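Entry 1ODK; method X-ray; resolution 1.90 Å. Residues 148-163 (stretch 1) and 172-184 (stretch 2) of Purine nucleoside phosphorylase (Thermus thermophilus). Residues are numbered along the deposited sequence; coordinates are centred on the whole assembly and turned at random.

Stretch 1 148-163: HRVGLVASEDAFYATT
Stretch 2 (172-184) RYGVLAFEMEASA

The most unusual feature is a very short hydrogen bond, 2.4 Å from Ser155 OG to Glu179 OE2. Ser155 (chi1 m, -59°) donates here and also accepts: Ser183 N lies 2.8 Å from Ser155 OG, so the serine ties the strand to the first turn of the helix beginning at Ala182. Glu179 is folded back (chi1 47°, chi2 82°, chi3 65°). Glu179 OE1 accepts from Ala182 N at 2.8 Å and from Glu181 N at 3.0 Å. One carboxylate thus holds both the serine and the helix start.

The backbones run parallel, with strand axes 37° apart and 4.6 Å at closest approach. Ala154 pairs with Phe178 (CA to CA 4.8 Å) and Ser155 with Glu179 (CA to CA 5.1 Å). Ala154 N donates to Ala177 O at 3.0 Å, and Glu179 N to Ala154 O at 2.9 Å. Glu156 N donates to Glu179 O at 3.0 Å. Earlier, Leu176 N reaches Leu152 O at 2.8 Å. Ala177 N is buried without a partner. A water links the two stretches, 3.0 Å from Leu152 N, which donates to it, and 2.6 Å from Gly174 O, to which it donates.

Val153, Ser155, Ala177 and Glu179 share one face of the sheet; Ala154 and Phe178 share the other. The Phe178 ring (chi1 -71°, chi2 71°) is sandwiched. Ala154 CB sits over one face, 3.8 Å from Phe178 CD2, and Thr162 CG2 over the opposite face, 4.3 Å from Phe178 CE2. Thr162 OG1 donates a very short 2.5 Å hydrogen bond to Glu156 OE2, bracing Glu156 (p, t).

Met180 (m, t, p) extends to Phe159, with Met180 SD 3.9 Å from Phe159 CD1. Leu176 (m, t) packs at the corner: Leu176 CD1 is 3.8 Å from Gly151 CA. A CB on Gly151 would clash with Leu176 CD1. Gly174 has phi/psi 98/-5°, a conformation suited to glycine.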

ATOM      1  N   HIS B 148      28.846 -18.985  14.598  1.00 21.35           N
ATOM      2  CA  HIS B 148      28.157 -17.889  13.931  1.00 20.51           C
ATOM      3  C   HIS B 148      27.410 -18.341  12.691  1.00 20.73           C
ATOM      4  O   HIS B 148      27.622 -19.444  12.187  1.00 21.01           O
ATOM      5  CB  HIS B 148      29.162 -16.815  13.515  1.00 19.10           C
ATOM      6  CG  HIS B 148      30.117 -17.273  12.459  1.00 25.29           C
ATOM      7  ND1 HIS B 148      31.104 -18.204  12.702  1.00 25.19           N
ATOM      8  CD2 HIS B 148      30.208 -16.962  11.144  1.00 24.38           C
ATOM      9  CE1 HIS B 148      31.762 -18.448  11.581  1.00 26.81           C
ATOM     10  NE2 HIS B 148      31.237 -17.708  10.621  1.00 29.23           N
ATOM     11  N   ARG B 149      26.540 -17.464  12.204  1.00 19.36           N
ATOM     12  CA  ARG B 149      25.759 -17.711  11.000  1.00 18.90           C
ATOM     13  C   ARG B 149      25.868 -16.459  10.135  1.00 18.62           C
ATOM     14  O   ARG B 149      26.172 -15.371  10.631  1.00 14.75           O
ATOM     15  CB  ARG B 149      24.286 -17.978  11.350  1.00 22.05           C
ATOM     16  CG  ARG B 149      24.028 -19.265  12.133  1.00 26.72           C
ATOM     17  CD  ARG B 149      24.393 -20.497  11.316  1.00 30.20           C
ATOM     18  NE  ARG B 149      23.657 -20.542  10.054  1.00 35.04           N
ATOM     19  CZ  ARG B 149      22.359 -20.816   9.949  1.00 36.39           C
ATOM     20  NH1 ARG B 149      21.642 -21.082  11.035  1.00 34.29           N
ATOM     21  NH2 ARG B 149      21.773 -20.796   8.759  1.00 33.49           N
ATOM     22  N   VAL B 150      25.636 -16.618   8.839  1.00 16.72           N
ATOM     23  CA  VAL B 150      25.696 -15.502   7.912  1.00 13.58           C
ATOM     24  C   VAL B 150      24.379 -15.468   7.140  1.00 14.64           C
ATOM     25  O   VAL B 150      23.999 -16.444   6.488  1.00 12.36           O
ATOM     26  CB  VAL B 150      26.880 -15.660   6.930  1.00 13.07           C
ATOM     27  CG1 VAL B 150      26.954 -14.462   5.996  1.00  9.48           C
ATOM     28  CG2 VAL B 150      28.183 -15.802   7.713  1.00 16.14           C
ATOM     29  N   GLY B 151      23.669 -14.351   7.230  1.00 12.97           N
ATOM     30  CA  GLY B 151      22.404 -14.261   6.529  1.00 11.51           C
ATOM     31  C   GLY B 151      21.559 -13.053   6.865  1.00 12.74           C
ATOM     32  O   GLY B 151      22.052 -12.025   7.334  1.00 10.86           O
ATOM     33  N   LEU B 152      20.262 -13.195   6.626  1.00 11.61           N
ATOM     34  CA  LEU B 152      19.316 -12.115   6.854  1.00 11.89           C
ATOM     35  C   LEU B 152      18.820 -11.934   8.271  1.00 10.01           C
ATOM     36  O   LEU B 152      18.654 -12.896   9.024  1.00 11.03           O
ATOM     37  CB  LEU B 152      18.076 -12.309   5.977  1.00 10.90           C
ATOM     38  CG  LEU B 152      18.183 -12.180   4.463  1.00 12.72           C
ATOM     39  CD1 LEU B 152      16.837 -12.558   3.846  1.00 11.87           C
ATOM     40  CD2 LEU B 152      18.582 -10.753   4.091  1.00 12.42           C
ATOM     41  N   VAL B 153      18.577 -10.674   8.615  1.00 10.70           N
ATOM     42  CA  VAL B 153      17.978 -10.328   9.891  1.00  8.66           C
ATOM     43  C   VAL B 153      16.805  -9.478   9.427  1.00  8.66           C
ATOM     44  O   VAL B 153      16.720  -9.123   8.250  1.00  8.58           O
ATOM     45  CB  VAL B 153      18.907  -9.473  10.815  1.00 10.22           C
ATOM     46  CG1 VAL B 153      20.121 -10.290  11.238  1.00 12.36           C
ATOM     47  CG2 VAL B 153      19.326  -8.181  10.114  1.00 12.14           C
ATOM     48  N   ALA B 154      15.885  -9.180  10.329  1.00  8.27           N
ATOM     49  CA  ALA B 154      14.755  -8.332   9.986  1.00  9.71           C
ATOM     50  C   ALA B 154      14.787  -7.186  10.985  1.00  8.51           C
ATOM     51  O   ALA B 154      14.868  -7.422  12.191  1.00  9.40           O
ATOM     52  CB  ALA B 154      13.436  -9.112  10.107  1.00  7.71           C
ATOM     53  N   SER B 155      14.762  -5.956  10.480  1.00  9.01           N
ATOM     54  CA  SER B 155      14.759  -4.772  11.334  1.00 10.49           C
ATOM     55  C   SER B 155      13.299  -4.341  11.500  1.00 10.34           C
ATOM     56  O   SER B 155      12.644  -3.947  10.530  1.00 10.60           O
ATOM     57  CB  SER B 155      15.567  -3.638  10.686  1.00 10.51           C
ATOM     58  OG  SER B 155      16.912  -4.025  10.444  1.00  9.21           O
ATOM     59  N   GLU B 156      12.793  -4.415  12.725  1.00  9.02           N
ATOM     60  CA  GLU B 156      11.402  -4.055  12.990  1.00 11.76           C
ATOM     61  C   GLU B 156      11.270  -2.842  13.903  1.00 11.26           C
ATOM     62  O   GLU B 156      12.242  -2.417  14.532  1.00 13.10           O
ATOM     63  CB  GLU B 156      10.683  -5.240  13.629  1.00 11.88           C
ATOM     64  CG  GLU B 156      11.306  -5.657  14.940  1.00 14.76           C
ATOM     65  CD  GLU B 156      10.544  -6.764  15.619  1.00 19.90           C
ATOM     66  OE1 GLU B 156      11.023  -7.255  16.658  1.00 18.66           O
ATOM     67  OE2 GLU B 156       9.465  -7.135  15.113  1.00 22.62           O
ATOM     68  N   ASP B 157      10.052  -2.309  13.978  1.00 10.30           N
ATOM     69  CA  ASP B 157       9.735  -1.141  14.803  1.00 11.78           C
ATOM     70  C   ASP B 157       9.035  -1.502  16.111  1.00 12.65           C
ATOM     71  O   ASP B 157       9.325  -0.916  17.154  1.00 13.62           O
ATOM     72  CB  ASP B 157       8.820  -0.176  14.035  1.00 12.21           C
ATOM     73  CG  ASP B 157       9.575   0.723  13.077  1.00 15.55           C
ATOM     74  OD1 ASP B 157       8.914   1.370  12.237  1.00 18.22           O
ATOM     75  OD2 ASP B 157      10.818   0.795  13.164  1.00 13.16           O
ATOM     76  N   ALA B 158       8.105  -2.453  16.047  1.00 11.74           N
ATOM     77  CA  ALA B 158       7.330  -2.858  17.224  1.00 12.01           C
ATOM     78  C   ALA B 158       7.797  -4.154  17.884  1.00 13.84           C
ATOM     79  O   ALA B 158       7.272  -5.236  17.612  1.00 13.01           O
ATOM     80  CB  ALA B 158       5.846  -2.962  16.855  1.00  8.66           C
ATOM     81  N   PHE B 159       8.780  -4.014  18.768  1.00 10.93           N
ATOM     82  CA  PHE B 159       9.371  -5.123  19.515  1.00 12.96           C
ATOM     83  C   PHE B 159       8.320  -6.080  20.086  1.00 13.09           C
ATOM     84  O   PHE B 159       8.438  -7.299  19.959  1.00 13.96           O
ATOM     85  CB  PHE B 159      10.210  -4.542  20.662  1.00 14.56           C
ATOM     86  CG  PHE B 159      10.989  -5.565  21.442  1.00 16.22           C
ATOM     87  CD1 PHE B 159      12.250  -5.975  21.016  1.00 20.97           C
ATOM     88  CD2 PHE B 159      10.470  -6.110  22.612  1.00 14.40           C
ATOM     89  CE1 PHE B 159      12.984  -6.912  21.748  1.00 23.52           C
ATOM     90  CE2 PHE B 159      11.197  -7.052  23.352  1.00 18.00           C
ATOM     91  CZ  PHE B 159      12.452  -7.452  22.920  1.00 19.89           C
ATOM     92  N   TYR B 160       7.289  -5.524  20.709  1.00 13.01           N
ATOM     93  CA  TYR B 160       6.262  -6.344  21.332  1.00 12.80           C
ATOM     94  C   TYR B 160       5.102  -6.788  20.446  1.00 15.08           C
ATOM     95  O   TYR B 160       4.157  -7.391  20.934  1.00 18.55           O
ATOM     96  CB  TYR B 160       5.733  -5.639  22.591  1.00 11.47           C
ATOM     97  CG  TYR B 160       6.732  -5.649  23.730  1.00 13.26           C
ATOM     98  CD1 TYR B 160       7.483  -4.514  24.051  1.00 13.41           C
ATOM     99  CD2 TYR B 160       6.973  -6.822  24.447  1.00 15.64           C
ATOM    100  CE1 TYR B 160       8.454  -4.554  25.062  1.00 12.52           C
ATOM    101  CE2 TYR B 160       7.937  -6.873  25.450  1.00 14.24           C
ATOM    102  CZ  TYR B 160       8.675  -5.742  25.752  1.00 14.21           C
ATOM    103  OH  TYR B 160       9.644  -5.819  26.731  1.00 16.35           O
ATOM    104  N   ALA B 161       5.178  -6.509  19.149  1.00 15.20           N
ATOM    105  CA  ALA B 161       4.118  -6.912  18.233  1.00 17.51           C
ATOM    106  C   ALA B 161       4.380  -8.293  17.626  1.00 18.17           C
ATOM    107  O   ALA B 161       3.451  -9.066  17.398  1.00 19.69           O
ATOM    108  CB  ALA B 161       3.971  -5.877  17.113  1.00 15.29           C
ATOM    109  N   THR B 162       5.644  -8.605  17.371  1.00 17.89           N
ATOM    110  CA  THR B 162       6.000  -9.881  16.752  1.00 16.75           C
ATOM    111  C   THR B 162       5.806 -11.117  17.625  1.00 15.56           C
ATOM    112  O   THR B 162       6.418 -11.247  18.680  1.00 18.15           O
ATOM    113  CB  THR B 162       7.451  -9.845  16.249  1.00 16.00           C
ATOM    114  OG1 THR B 162       7.597  -8.748  15.339  1.00 17.29           O
ATOM    115  CG2 THR B 162       7.810 -11.146  15.522  1.00 17.54           C
ATOM    116  N   THR B 163       4.952 -12.024  17.164  1.00 16.08           N
ATOM    117  CA  THR B 163       4.677 -13.265  17.882  1.00 17.61           C
ATOM    118  C   THR B 163       5.639 -14.356  17.420  1.00 18.79           C
ATOM    119  O   THR B 163       6.282 -14.233  16.371  1.00 14.91           O
ATOM    120  CB  THR B 163       3.264 -13.774  17.598  1.00 19.65           C
ATOM    121  OG1 THR B 163       3.191 -14.201  16.233  1.00 17.46           O
ATOM    122  CG2 THR B 163       2.235 -12.674  17.841  1.00 17.47           C
ATOM    123  N   ARG B 172      11.048 -18.901   7.438  1.00 15.01           N
ATOM    124  CA  ARG B 172      10.864 -19.707   6.238  1.00 18.45           C
ATOM    125  C   ARG B 172      11.283 -18.912   5.008  1.00 17.61           C
ATOM    126  O   ARG B 172      11.438 -19.468   3.922  1.00 16.34           O
ATOM    127  CB  ARG B 172       9.407 -20.172   6.113  1.00 21.95           C
ATOM    128  CG  ARG B 172       9.011 -21.193   7.179  1.00 27.12           C
ATOM    129  CD  ARG B 172       7.735 -21.942   6.807  1.00 33.58           C
ATOM    130  NE  ARG B 172       6.524 -21.156   7.029  1.00 40.92           N
ATOM    131  CZ  ARG B 172       5.929 -21.016   8.210  1.00 42.64           C
ATOM    132  NH1 ARG B 172       6.430 -21.614   9.285  1.00 43.48           N
ATOM    133  NH2 ARG B 172       4.828 -20.283   8.318  1.00 39.16           N
ATOM    134  N   TYR B 173      11.482 -17.607   5.190  1.00 15.52           N
ATOM    135  CA  TYR B 173      11.914 -16.742   4.100  1.00 15.68           C
ATOM    136  C   TYR B 173      13.373 -16.316   4.278  1.00 15.19           C
ATOM    137  O   TYR B 173      13.844 -15.388   3.622  1.00 14.93           O
ATOM    138  CB  TYR B 173      10.998 -15.520   4.002  1.00 16.18           C
ATOM    139  CG  TYR B 173       9.633 -15.875   3.469  1.00 20.90           C
ATOM    140  CD1 TYR B 173       9.331 -15.730   2.116  1.00 19.84           C
ATOM    141  CD2 TYR B 173       8.661 -16.427   4.305  1.00 23.43           C
ATOM    142  CE1 TYR B 173       8.098 -16.129   1.605  1.00 23.11           C
ATOM    143  CE2 TYR B 173       7.422 -16.834   3.805  1.00 29.73           C
ATOM    144  CZ  TYR B 173       7.150 -16.682   2.453  1.00 29.01           C
ATOM    145  OH  TYR B 173       5.938 -17.099   1.952  1.00 33.34           O
ATOM    146  N   GLY B 174      14.080 -17.002   5.175  1.00 15.32           N
ATOM    147  CA  GLY B 174      15.487 -16.710   5.392  1.00 12.33           C
ATOM    148  C   GLY B 174      15.877 -15.826   6.565  1.00 14.35           C
ATOM    149  O   GLY B 174      17.072 -15.647   6.822  1.00 15.32           O
ATOM    150  N   VAL B 175      14.901 -15.272   7.282  1.00 12.64           N
ATOM    151  CA  VAL B 175      15.220 -14.413   8.420  1.00 11.30           C
ATOM    152  C   VAL B 175      15.753 -15.244   9.580  1.00 11.67           C
ATOM    153  O   VAL B 175      15.089 -16.158  10.065  1.00 15.04           O
ATOM    154  CB  VAL B 175      13.987 -13.616   8.898  1.00 11.50           C
ATOM    155  CG1 VAL B 175      14.347 -12.786  10.147  1.00 10.07           C
ATOM    156  CG2 VAL B 175      13.497 -12.709   7.780  1.00 10.73           C
ATOM    157  N   LEU B 176      16.957 -14.919  10.024  1.00 12.70           N
ATOM    158  CA  LEU B 176      17.576 -15.653  11.121  1.00 13.74           C
ATOM    159  C   LEU B 176      17.167 -15.112  12.479  1.00 12.20           C
ATOM    160  O   LEU B 176      16.995 -15.874  13.425  1.00 13.85           O
ATOM    161  CB  LEU B 176      19.095 -15.581  10.999  1.00 12.67           C
ATOM    162  CG  LEU B 176      19.707 -16.123   9.710  1.00 15.62           C
ATOM    163  CD1 LEU B 176      21.206 -15.874   9.720  1.00 15.56           C
ATOM    164  CD2 LEU B 176      19.405 -17.612   9.586  1.00 15.68           C
ATOM    165  N   ALA B 177      17.020 -13.795  12.570  1.00 13.10           N
ATOM    166  CA  ALA B 177      16.663 -13.156  13.829  1.00 11.50           C
ATOM    167  C   ALA B 177      16.125 -11.753  13.579  1.00 12.03           C
ATOM    168  O   ALA B 177      16.223 -11.232  12.465  1.00  9.59           O
ATOM    169  CB  ALA B 177      17.895 -13.089  14.737  1.00 11.79           C
ATOM    170  N   PHE B 178      15.564 -11.154  14.625  1.00 10.96           N
ATOM    171  CA  PHE B 178      15.009  -9.809  14.558  1.00  9.93           C
ATOM    172  C   PHE B 178      15.803  -8.835  15.419  1.00 10.94           C
ATOM    173  O   PHE B 178      16.220  -9.163  16.526  1.00 12.39           O
ATOM    174  CB  PHE B 178      13.556  -9.786  15.057  1.00  9.86           C
ATOM    175  CG  PHE B 178      12.580 -10.438  14.131  1.00 10.58           C
ATOM    176  CD1 PHE B 178      12.570 -11.818  13.967  1.00 12.28           C
ATOM    177  CD2 PHE B 178      11.671  -9.667  13.415  1.00 10.95           C
ATOM    178  CE1 PHE B 178      11.666 -12.428  13.099  1.00 15.70           C
ATOM    179  CE2 PHE B 178      10.760 -10.265  12.543  1.00 15.16           C
ATOM    180  CZ  PHE B 178      10.761 -11.649  12.386  1.00 13.00           C
ATOM    181  N   GLU B 179      16.014  -7.633  14.898  1.00 10.43           N
ATOM    182  CA  GLU B 179      16.701  -6.589  15.646  1.00 12.65           C
ATOM    183  C   GLU B 179      16.006  -5.288  15.239  1.00 12.28           C
ATOM    184  O   GLU B 179      14.955  -5.344  14.595  1.00 12.96           O
ATOM    185  CB  GLU B 179      18.213  -6.595  15.366  1.00  8.68           C
ATOM    186  CG  GLU B 179      18.613  -6.678  13.917  1.00 16.08           C
ATOM    187  CD  GLU B 179      18.562  -5.337  13.240  1.00 16.12           C
ATOM    188  OE1 GLU B 179      19.352  -4.449  13.624  1.00 18.54           O
ATOM    189  OE2 GLU B 179      17.729  -5.173  12.330  1.00 20.14           O
ATOM    190  N   MET B 180      16.549  -4.129  15.586  1.00  9.93           N
ATOM    191  CA  MET B 180      15.828  -2.895  15.270  1.00 12.75           C
ATOM    192  C   MET B 180      16.654  -1.730  14.736  1.00 13.88           C
ATOM    193  O   MET B 180      16.283  -0.572  14.941  1.00 14.03           O
ATOM    194  CB  MET B 180      15.083  -2.431  16.533  1.00 10.72           C
ATOM    195  CG  MET B 180      14.152  -3.485  17.145  1.00 12.13           C
ATOM    196  SD  MET B 180      13.498  -3.011  18.777  1.00 13.75           S
ATOM    197  CE  MET B 180      12.434  -1.646  18.302  1.00 10.80           C
ATOM    198  N   GLU B 181      17.750  -2.004  14.040  1.00 12.74           N
ATOM    199  CA  GLU B 181      18.578  -0.902  13.560  1.00 10.49           C
ATOM    200  C   GLU B 181      19.253  -1.083  12.204  1.00  9.11           C
ATOM    201  O   GLU B 181      19.454  -0.113  11.468  1.00  9.97           O
ATOM    202  CB  GLU B 181      19.667  -0.596  14.598  1.00 11.73           C
ATOM    203  CG  GLU B 181      19.168  -0.045  15.934  1.00 15.42           C
ATOM    204  CD  GLU B 181      18.641  -1.106  16.891  1.00 17.62           C
ATOM    205  OE1 GLU B 181      18.059  -0.711  17.922  1.00 15.61           O
ATOM    206  OE2 GLU B 181      18.809  -2.321  16.632  1.00 14.65           O
ATOM    207  N   ALA B 182      19.605  -2.320  11.881  1.00 11.06           N
ATOM    208  CA  ALA B 182      20.327  -2.630  10.651  1.00  9.00           C
ATOM    209  C   ALA B 182      19.834  -2.040   9.332  1.00 11.69           C
ATOM    210  O   ALA B 182      20.622  -1.467   8.580  1.00 10.87           O
ATOM    211  CB  ALA B 182      20.465  -4.147  10.513  1.00 11.52           C
ATOM    212  N   SER B 183      18.549  -2.188   9.032  1.00  9.29           N
ATOM    213  CA  SER B 183      18.021  -1.672   7.773  1.00  9.88           C
ATOM    214  C   SER B 183      18.375  -0.200   7.511  1.00 11.28           C
ATOM    215  O   SER B 183      18.851   0.143   6.425  1.00 12.36           O
ATOM    216  CB  SER B 183      16.500  -1.858   7.729  1.00 10.90           C
ATOM    217  OG  SER B 183      15.878  -1.088   8.739  1.00  7.89           O
ATOM    218  N   ALA B 184      18.163   0.663   8.503  1.00  9.75           N
ATOM    219  CA  ALA B 184      18.451   2.093   8.341  1.00 10.33           C
ATOM    220  C   ALA B 184      19.940   2.374   8.161  1.00  9.37           C
ATOM    221  O   ALA B 184      20.333   3.221   7.358  1.00  9.92           O
ATOM    222  CB  ALA B 184      17.908   2.886   9.547  1.00  9.06           C
TER
HETATM  223  O   HOH W   1      19.521 -15.968   5.884  1.00 10.29           O